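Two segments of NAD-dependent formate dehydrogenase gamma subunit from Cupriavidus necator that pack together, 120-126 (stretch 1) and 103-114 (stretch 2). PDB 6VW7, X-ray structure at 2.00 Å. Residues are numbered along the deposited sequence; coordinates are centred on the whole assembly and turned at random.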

ATOM      1  N   GLN A 120      22.317  -4.936 -19.585  1.00 52.38           N
ATOM      2  CA  GLN A 120      22.030  -5.780 -18.428  1.00 51.68           C
ATOM      3  C   GLN A 120      20.997  -5.175 -17.485  1.00 48.15           C
ATOM      4  O   GLN A 120      20.218  -5.916 -16.870  1.00 45.58           O
ATOM      5  CB  GLN A 120      23.319  -6.068 -17.652  1.00 55.87           C
ATOM      6  CG  GLN A 120      24.213  -7.095 -18.330  1.00 58.90           C
ATOM      7  CD  GLN A 120      23.445  -8.323 -18.771  1.00 59.71           C
ATOM      8  OE1 GLN A 120      22.947  -9.089 -17.944  1.00 60.66           O
ATOM      9  NE2 GLN A 120      23.324  -8.504 -20.083  1.00 58.46           N
ATOM     10  N   VAL A 121      20.952  -3.852 -17.365  1.00 45.92           N
ATOM     11  CA  VAL A 121      20.102  -3.188 -16.387  1.00 42.68           C
ATOM     12  C   VAL A 121      19.308  -2.090 -17.078  1.00 42.65           C
ATOM     13  O   VAL A 121      19.869  -1.295 -17.840  1.00 42.31           O
ATOM     14  CB  VAL A 121      20.925  -2.601 -15.222  1.00 41.62           C
ATOM     15  CG1 VAL A 121      20.064  -1.650 -14.368  1.00 40.28           C
ATOM     16  CG2 VAL A 121      21.493  -3.711 -14.364  1.00 39.55           C
ATOM     17  N   THR A 122      18.004  -2.058 -16.821  1.00 41.88           N
ATOM     18  CA  THR A 122      17.155  -0.911 -17.129  1.00 41.32           C
ATOM     19  C   THR A 122      16.808  -0.223 -15.815  1.00 39.67           C
ATOM     20  O   THR A 122      16.265  -0.858 -14.903  1.00 39.67           O
ATOM     21  CB  THR A 122      15.883  -1.334 -17.869  1.00 41.23           C
ATOM     22  OG1 THR A 122      16.223  -1.806 -19.181  1.00 44.60           O
ATOM     23  CG2 THR A 122      14.914  -0.168 -17.989  1.00 41.39           C
ATOM     24  N   LEU A 123      17.122   1.066 -15.724  1.00 40.05           N
ATOM     25  CA  LEU A 123      16.895   1.860 -14.521  1.00 38.76           C
ATOM     26  C   LEU A 123      15.558   2.589 -14.641  1.00 36.32           C
ATOM     27  O   LEU A 123      15.351   3.355 -15.588  1.00 34.90           O
ATOM     28  CB  LEU A 123      18.038   2.853 -14.326  1.00 40.17           C
ATOM     29  CG  LEU A 123      18.005   3.728 -13.077  1.00 39.80           C
ATOM     30  CD1 LEU A 123      18.106   2.857 -11.843  1.00 37.35           C
ATOM     31  CD2 LEU A 123      19.150   4.720 -13.145  1.00 41.43           C
ATOM     32  N   GLU A 124      14.650   2.338 -13.694  1.00 36.49           N
ATOM     33  CA  GLU A 124      13.318   2.933 -13.684  1.00 38.26           C
ATOM     34  C   GLU A 124      13.012   3.553 -12.328  1.00 35.97           C
ATOM     35  O   GLU A 124      13.405   3.001 -11.292  1.00 34.03           O
ATOM     36  CB  GLU A 124      12.243   1.881 -13.994  1.00 42.26           C
ATOM     37  CG  GLU A 124      12.327   1.262 -15.380  1.00 47.40           C
ATOM     38  CD  GLU A 124      11.667   2.113 -16.455  1.00 52.33           C
ATOM     39  OE1 GLU A 124      11.209   3.242 -16.158  1.00 53.31           O
ATOM     40  OE2 GLU A 124      11.604   1.640 -17.608  1.00 55.17           O
ATOM     41  N   PRO A 125      12.292   4.675 -12.292  1.00 33.80           N
ATOM     42  CA  PRO A 125      11.777   5.164 -11.017  1.00 32.92           C
ATOM     43  C   PRO A 125      10.497   4.423 -10.664  1.00 30.92           C
ATOM     44  O   PRO A 125       9.778   3.916 -11.528  1.00 33.08           O
ATOM     45  CB  PRO A 125      11.516   6.653 -11.287  1.00 33.44           C
ATOM     46  CG  PRO A 125      11.081   6.668 -12.729  1.00 33.96           C
ATOM     47  CD  PRO A 125      11.807   5.494 -13.419  1.00 34.33           C
ATOM     48  N   VAL A 126      10.244   4.325  -9.370  1.00 27.33           N
ATOM     49  CA  VAL A 126       8.966   3.857  -8.855  1.00 25.45           C
ATOM     50  C   VAL A 126       8.580   4.800  -7.726  1.00 27.06           C
ATOM     51  O   VAL A 126       9.445   5.405  -7.085  1.00 27.41           O
ATOM     52  CB  VAL A 126       9.041   2.383  -8.384  1.00 25.04           C
ATOM     53  CG1 VAL A 126      10.064   2.220  -7.259  1.00 23.89           C
ATOM     54  CG2 VAL A 126       7.660   1.853  -7.976  1.00 23.20           C
TER
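Stretch 2, residues 103-114: HAQRALGCGFHE

Stretch 2 enters as the last turns of a helix, 103-108, and leaves as a loop that folds through a type II turn and brings its backbone alongside strand 121-126. The helix runs nearly antiparallel to the strand: their N-to-C directions differ by 168°, and the axes approach no closer than 10.4 Å, a spacing bridged by side chains. Together the two stretches bury 542 Å², summed over both sides.

Within the helix, His103, Arg106 and Ala107 make no contact with the strand. Ala104 points its CB toward it, and that atom lies 4.3 Å from Leu123 CD1. Gln105 touches more peripherally, its CG 3.7 Å from Leu123 CD2. Leu108, with chi1 m and chi2 t, also points toward the strand; its CD1 lies 3.9 Å from Val121 CG1 and 4.1 Å from Leu123 CD1, so this one methyl packs against two strand residues.

Helical geometry ends at Gly109, whose phi/psi of 75/22 includes a positive phi, a region that favours glycine. Cys110 is then extended at -150/161 and turns toward the strand, with SG 4.4 Å from Leu123 CB. Its carbonyl O, 3.9 Å from Leu123 CD2, is buried by the contact without a polar partner in the model. Gly111 brings its O to 3.9 Å from Leu123 CB and opens a type II turn that ends at Glu114.

Phe112 and His113 occupy the central positions of that turn, with phi/psi of -65/151 and 64/17. The CA-to-CB bond of Phe112 points sideways, yet its ring reaches the strand: Leu123 CD2 lies over one face, Glu124 C sits at the edge 3.5 Å from CD1, and Pro125 CD is also 3.5 Å from CD1. His113 starts away from the strand, but its imidazole comes back. His113 ND1 donates to Glu124 OE1 at 2.9 Å with an N-H...O angle of 132°, while His113 CE1 lies 3.4 Å from Pro125 CD. The backbone N of His113 is 2.7 Å from Leu123 O, but at 129° this hydrogen bond is weak.

At Glu114 the better-aligned backbone bond forms: Leu123 N donates to Glu114 O at 2.9 Å and 158°. Glu114 O also receives a CA-H...O contact from Thr122 CA at 3.5 Å. Leu123 is therefore held through both its N and its O, while its side chain, t at chi1 and p at chi2, meets the helix end and the loop and has 134 Å² of the residue's surface covered.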

ATOM      1  N   HIS A 103      23.622   8.396  -7.471  1.00 47.05           N
ATOM      2  CA  HIS A 103      24.676   7.390  -7.532  1.00 47.98           C
ATOM      3  C   HIS A 103      24.352   6.311  -8.553  1.00 46.64           C
ATOM      4  O   HIS A 103      25.227   5.884  -9.314  1.00 46.87           O
ATOM      5  CB  HIS A 103      24.903   6.751  -6.166  1.00 48.91           C
ATOM      6  CG  HIS A 103      25.820   5.571  -6.223  1.00 48.12           C
ATOM      7  ND1 HIS A 103      27.176   5.698  -6.429  1.00 49.75           N
ATOM      8  CD2 HIS A 103      25.574   4.241  -6.152  1.00 46.47           C
ATOM      9  CE1 HIS A 103      27.732   4.499  -6.463  1.00 49.45           C
ATOM     10  NE2 HIS A 103      26.781   3.597  -6.297  1.00 48.41           N
ATOM     11  N   ALA A 104      23.101   5.844  -8.568  1.00 43.25           N
ATOM     12  CA  ALA A 104      22.729   4.765  -9.471  1.00 44.15           C
ATOM     13  C   ALA A 104      23.008   5.138 -10.919  1.00 47.00           C
ATOM     14  O   ALA A 104      23.495   4.310 -11.697  1.00 49.07           O
ATOM     15  CB  ALA A 104      21.257   4.406  -9.282  1.00 40.89           C
ATOM     16  N   GLN A 105      22.740   6.389 -11.290  1.00 50.27           N
ATOM     17  CA  GLN A 105      22.982   6.821 -12.662  1.00 53.83           C
ATOM     18  C   GLN A 105      24.475   6.913 -12.959  1.00 58.26           C
ATOM     19  O   GLN A 105      24.916   6.556 -14.056  1.00 60.95           O
ATOM     20  CB  GLN A 105      22.292   8.161 -12.903  1.00 54.99           C
ATOM     21  CG  GLN A 105      20.777   8.046 -12.930  1.00 54.17           C
ATOM     22  CD  GLN A 105      20.081   9.391 -12.862  1.00 55.29           C
ATOM     23  OE1 GLN A 105      19.822  10.025 -13.882  1.00 56.15           O
ATOM     24  NE2 GLN A 105      19.773   9.830 -11.647  1.00 53.56           N
ATOM     25  N   ARG A 106      25.275   7.365 -11.987  1.00 58.72           N
ATOM     26  CA  ARG A 106      26.722   7.376 -12.187  1.00 60.28           C
ATOM     27  C   ARG A 106      27.279   5.959 -12.280  1.00 56.81           C
ATOM     28  O   ARG A 106      28.111   5.671 -13.146  1.00 56.25           O
ATOM     29  CB  ARG A 106      27.411   8.172 -11.072  1.00 63.60           C
ATOM     30  CG  ARG A 106      27.124   9.673 -11.123  1.00 66.60           C
ATOM     31  CD  ARG A 106      27.927  10.484 -10.097  1.00 68.65           C
ATOM     32  NE  ARG A 106      27.910   9.900  -8.758  1.00 68.64           N
ATOM     33  CZ  ARG A 106      27.175  10.369  -7.752  1.00 67.95           C
ATOM     34  NH1 ARG A 106      26.407  11.437  -7.932  1.00 67.82           N
ATOM     35  NH2 ARG A 106      27.212   9.780  -6.562  1.00 66.76           N
ATOM     36  N   ALA A 107      26.836   5.061 -11.399  1.00 52.68           N
ATOM     37  CA  ALA A 107      27.381   3.709 -11.390  1.00 52.59           C
ATOM     38  C   ALA A 107      26.961   2.934 -12.634  1.00 53.16           C
ATOM     39  O   ALA A 107      27.735   2.127 -13.164  1.00 55.88           O
ATOM     40  CB  ALA A 107      26.940   2.975 -10.124  1.00 49.21           C
ATOM     41  N   LEU A 108      25.742   3.165 -13.117  1.00 53.61           N
ATOM     42  CA  LEU A 108      25.249   2.488 -14.309  1.00 53.69           C
ATOM     43  C   LEU A 108      25.548   3.238 -15.602  1.00 57.21           C
ATOM     44  O   LEU A 108      25.486   2.636 -16.676  1.00 55.36           O
ATOM     45  CB  LEU A 108      23.741   2.256 -14.186  1.00 51.42           C
ATOM     46  CG  LEU A 108      23.361   1.358 -13.008  1.00 48.82           C
ATOM     47  CD1 LEU A 108      21.858   1.380 -12.783  1.00 46.46           C
ATOM     48  CD2 LEU A 108      23.863  -0.068 -13.227  1.00 49.20           C
ATOM     49  N   GLY A 109      25.835   4.535 -15.536  1.00 59.96           N
ATOM     50  CA  GLY A 109      26.120   5.288 -16.740  1.00 62.11           C
ATOM     51  C   GLY A 109      24.920   5.627 -17.594  1.00 61.76           C
ATOM     52  O   GLY A 109      25.083   5.889 -18.788  1.00 62.99           O
ATOM     53  N   CYS A 110      23.719   5.635 -17.023  1.00 60.10           N
ATOM     54  CA  CYS A 110      22.520   5.971 -17.777  1.00 59.10           C
ATOM     55  C   CYS A 110      21.515   6.616 -16.837  1.00 56.34           C
ATOM     56  O   CYS A 110      21.603   6.476 -15.615  1.00 57.66           O
ATOM     57  CB  CYS A 110      21.910   4.735 -18.456  1.00 59.23           C
ATOM     58  SG  CYS A 110      21.167   3.533 -17.315  1.00 57.35           S
ATOM     59  N   GLY A 111      20.557   7.333 -17.422  1.00 53.27           N
ATOM     60  CA  GLY A 111      19.516   7.975 -16.654  1.00 50.72           C
ATOM     61  C   GLY A 111      18.327   7.063 -16.417  1.00 48.54           C
ATOM     62  O   GLY A 111      18.306   5.896 -16.809  1.00 46.97           O
ATOM     63  N   PHE A 112      17.311   7.627 -15.764  1.00 48.55           N
ATOM     64  CA  PHE A 112      16.055   6.919 -15.575  1.00 50.03           C
ATOM     65  C   PHE A 112      15.372   6.686 -16.918  1.00 52.47           C
ATOM     66  O   PHE A 112      15.551   7.449 -17.873  1.00 55.51           O
ATOM     67  CB  PHE A 112      15.124   7.701 -14.645  1.00 48.84           C
ATOM     68  CG  PHE A 112      15.421   7.505 -13.188  1.00 48.72           C
ATOM     69  CD1 PHE A 112      15.078   6.322 -12.551  1.00 47.80           C
ATOM     70  CD2 PHE A 112      16.038   8.502 -12.453  1.00 50.09           C
ATOM     71  CE1 PHE A 112      15.350   6.132 -11.208  1.00 48.53           C
ATOM     72  CE2 PHE A 112      16.306   8.323 -11.111  1.00 51.35           C
ATOM     73  CZ  PHE A 112      15.961   7.135 -10.487  1.00 50.31           C
ATOM     74  N   HIS A 113      14.604   5.601 -16.987  1.00 51.18           N
ATOM     75  CA  HIS A 113      13.947   5.153 -18.211  1.00 54.01           C
ATOM     76  C   HIS A 113      14.953   4.762 -19.295  1.00 56.18           C
ATOM     77  O   HIS A 113      14.595   4.673 -20.472  1.00 59.53           O
ATOM     78  CB  HIS A 113      12.971   6.207 -18.754  1.00 54.60           C
ATOM     79  CG  HIS A 113      12.025   6.750 -17.726  1.00 55.58           C
ATOM     80  ND1 HIS A 113      11.048   5.981 -17.131  1.00 55.88           N
ATOM     81  CD2 HIS A 113      11.901   7.990 -17.199  1.00 56.47           C
ATOM     82  CE1 HIS A 113      10.369   6.724 -16.273  1.00 54.77           C
ATOM     83  NE2 HIS A 113      10.866   7.947 -16.297  1.00 55.85           N
ATOM     84  N   GLU A 114      16.210   4.528 -18.927  1.00 55.88           N
ATOM     85  CA  GLU A 114      17.239   4.110 -19.869  1.00 55.16           C
ATOM     86  C   GLU A 114      17.836   2.770 -19.454  1.00 51.85           C
ATOM     87  O   GLU A 114      17.653   2.293 -18.330  1.00 49.30           O
ATOM     88  CB  GLU A 114      18.337   5.173 -19.993  1.00 58.22           C
ATOM     89  CG  GLU A 114      17.834   6.483 -20.573  1.00 60.95           C
ATOM     90  CD  GLU A 114      18.928   7.520 -20.721  1.00 65.30           C
ATOM     91  OE1 GLU A 114      20.120   7.146 -20.668  1.00 67.07           O
ATOM     92  OE2 GLU A 114      18.591   8.712 -20.891  1.00 66.12           O
TER